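Local coordinates for pyruvate kinase 1 (Trypanosoma brucei brucei, PDB 4KCT), which catalyses phosphoryl transfer from phosphoenolpyruvate to ADP, yielding pyruvate and ATP, and also has an intrinsic oxaloacetate decarboxylase activity, at residues Leu94-Val100 with Glu117-Lys122. Coordinates in Å, arbitrary orientation, origin at the centre of the assembly. Numbering follows the deposited sequence.
Sequences LFKDGEV and EKVGTK
Two segments, 94-100 and 117-122, meet through a single beta bridge with the parallel pattern of bonds, Phe95 CA lying 4.1 Å from Gly120 CA; residues 97-99 then loop away, and Val100 comes back against 120-122. Both belong to the B domain, the small beta-rich lid inserted after the third barrel strand of pyruvate kinases.

Backbone hydrogen bonds set the register. Gly120 acts through both its polar atoms: its N donates to Leu94 O (2.9 Å), and its O accepts from Lys96 N (3.0 Å) and receives a CA-H...O contact from Phe95 CA (3.3 Å). Leu94 also uses its N, which donates to Glu117 O (2.7 Å), three residues before Gly120. Glycine suits position 120 because a CB there would lie 2.7 Å from Leu94 O and 3.0 Å from Phe95 CD1. Beyond the bridge, residues 95-98 turn with near type II angles (Lys96 -49/141, Asp97 58/4), and Gly98 accepts a positive phi, bringing the chain into strand 99-102.

Apolar contacts fill in around the bridge. Leu94 CD1 meets Lys118 CG (3.9 Å); the extended Lys96 lays CE against Thr121 CG2 (3.8 Å); Val100, chi1 t, sets CG1 against Lys122 CG and CG2 against Thr121 CA (both 4.1 Å). The CA-to-CB bond of Phe95 points away, and with chi1 m its ring meets that of Phe125, while CD1 lies 4.2 Å from Thr121 N. Thr121 OG1 bonds to the backbone of Glu123 and Lys124.

Main-chain polarity thus fixes the pairing, while the lysines contribute methylene carbons, a chemistry well suited to a partly solvent-exposed edge.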
loop_
_atom_site.group_PDB
_atom_site.type_symbol
_atom_site.label_atom_id
_atom_site.label_comp_id
_atom_site.label_asym_id
_atom_site.label_seq_id
_atom_site.Cartn_x
_atom_site.Cartn_y
_atom_site.Cartn_z
ATOM N N LEU A 94 -59.015 12.226 4.570
ATOM C CA LEU A 94 -59.936 11.500 3.690
ATOM C C LEU A 94 -60.338 12.370 2.510
ATOM O O LEU A 94 -60.099 13.593 2.503
ATOM C CB LEU A 94 -61.205 11.061 4.463
ATOM C CG LEU A 94 -61.034 10.672 5.936
ATOM C CD1 LEU A 94 -62.383 10.460 6.627
ATOM C CD2 LEU A 94 -60.172 9.430 6.057
ATOM N N PHE A 95 -61.009 11.746 1.547
ATOM C CA PHE A 95 -61.477 12.404 0.354
ATOM C C PHE A 95 -62.982 12.185 0.231
ATOM O O PHE A 95 -63.487 11.137 0.620
ATOM C CB PHE A 95 -60.767 11.812 -0.865
ATOM C CG PHE A 95 -59.288 12.111 -0.897
ATOM C CD1 PHE A 95 -58.825 13.321 -1.409
ATOM C CD2 PHE A 95 -58.385 11.252 -0.298
ATOM C CE1 PHE A 95 -57.483 13.650 -1.355
ATOM C CE2 PHE A 95 -57.033 11.581 -0.216
ATOM C CZ PHE A 95 -56.583 12.782 -0.751
ATOM N N LYS A 96 -63.693 13.169 -0.299
ATOM C CA LYS A 96 -65.100 12.955 -0.696
ATOM C C LYS A 96 -65.266 11.698 -1.549
ATOM O O LYS A 96 -64.408 11.375 -2.381
ATOM C CB LYS A 96 -65.640 14.158 -1.454
ATOM C CG LYS A 96 -65.608 15.439 -0.643
ATOM C CD LYS A 96 -66.564 16.466 -1.219
ATOM C CE LYS A 96 -66.407 17.796 -0.519
ATOM N NZ LYS A 96 -67.165 18.852 -1.232
ATOM N N ASP A 97 -66.349 10.967 -1.309
ATOM C CA ASP A 97 -66.611 9.716 -2.030
ATOM C C ASP A 97 -65.494 8.720 -1.849
ATOM O O ASP A 97 -65.504 7.673 -2.470
ATOM C CB ASP A 97 -66.817 9.966 -3.528
ATOM C CG ASP A 97 -67.881 11.003 -3.799
ATOM O OD1 ASP A 97 -68.977 10.908 -3.201
ATOM O OD2 ASP A 97 -67.599 11.949 -4.555
ATOM N N GLY A 98 -64.508 9.066 -1.026
ATOM C CA GLY A 98 -63.461 8.118 -0.667
ATOM C C GLY A 98 -62.360 7.964 -1.718
ATOM O O GLY A 98 -61.465 7.141 -1.559
ATOM N N GLU A 99 -62.396 8.778 -2.766
ATOM C CA GLU A 99 -61.357 8.714 -3.808
ATOM C C GLU A 99 -61.361 9.967 -4.649
ATOM O O GLU A 99 -62.414 10.530 -4.914
ATOM C CB GLU A 99 -61.556 7.495 -4.712
ATOM C CG GLU A 99 -62.915 7.438 -5.407
ATOM C CD GLU A 99 -63.081 6.186 -6.273
ATOM O OE1 GLU A 99 -62.089 5.783 -6.931
ATOM O OE2 GLU A 99 -64.195 5.594 -6.278
ATOM N N VAL A 100 -60.187 10.350 -5.137
ATOM C CA VAL A 100 -60.052 11.460 -6.086
ATOM C C VAL A 100 -58.947 11.124 -7.085
ATOM O O VAL A 100 -57.921 10.546 -6.714
ATOM C CB VAL A 100 -59.667 12.776 -5.362
ATOM C CG1 VAL A 100 -59.125 13.785 -6.353
ATOM C CG2 VAL A 100 -60.873 13.353 -4.627
ATOM N N GLU A 117 -59.875 17.846 7.025
ATOM C CA GLU A 117 -59.375 16.491 7.214
ATOM C C GLU A 117 -60.260 15.441 6.526
ATOM O O GLU A 117 -59.762 14.416 6.015
ATOM C CB GLU A 117 -59.269 16.185 8.710
ATOM C CG GLU A 117 -58.939 14.743 9.018
ATOM C CD GLU A 117 -58.923 14.463 10.504
ATOM O OE1 GLU A 117 -59.291 15.367 11.293
ATOM O OE2 GLU A 117 -58.539 13.341 10.885
ATOM N N LYS A 118 -61.576 15.660 6.546
ATOM C CA LYS A 118 -62.493 14.617 6.109
ATOM C C LYS A 118 -63.135 14.865 4.761
ATOM O O LYS A 118 -63.935 14.050 4.301
ATOM C CB LYS A 118 -63.548 14.319 7.185
ATOM C CG LYS A 118 -62.933 13.863 8.501
ATOM C CD LYS A 118 -64.005 13.534 9.527
ATOM C CE LYS A 118 -63.408 13.323 10.915
ATOM N NZ LYS A 118 -64.488 13.227 11.946
ATOM N N VAL A 119 -62.719 15.934 4.088
ATOM C CA VAL A 119 -63.409 16.400 2.871
ATOM C C VAL A 119 -62.428 16.809 1.782
ATOM O O VAL A 119 -62.634 17.823 1.099
ATOM C CB VAL A 119 -64.305 17.646 3.133
ATOM C CG1 VAL A 119 -65.587 17.253 3.818
ATOM C CG2 VAL A 119 -63.542 18.695 3.928
ATOM N N GLY A 120 -61.414 15.985 1.542
ATOM C CA GLY A 120 -60.447 16.321 0.523
ATOM C C GLY A 120 -61.040 16.214 -0.870
ATOM O O GLY A 120 -61.875 15.336 -1.152
ATOM N N THR A 121 -60.630 17.127 -1.741
ATOM C CA THR A 121 -61.095 17.129 -3.116
ATOM C C THR A 121 -59.894 17.275 -4.046
ATOM O O THR A 121 -58.741 17.383 -3.582
ATOM C CB THR A 121 -62.064 18.293 -3.386
ATOM O OG1 THR A 121 -61.344 19.526 -3.347
ATOM C CG2 THR A 121 -63.174 18.317 -2.359
ATOM N N LYS A 122 -60.162 17.260 -5.352
ATOM C CA LYS A 122 -59.157 17.606 -6.365
ATOM C C LYS A 122 -58.557 18.993 -6.105
ATOM O O LYS A 122 -57.436 19.260 -6.505
ATOM C CB LYS A 122 -59.799 17.592 -7.748
ATOM C CG LYS A 122 -58.923 17.039 -8.848
ATOM C CD LYS A 122 -59.765 16.621 -10.040
ATOM C CE LYS A 122 -58.915 16.477 -11.290
ATOM N NZ LYS A 122 -59.600 17.058 -12.482
#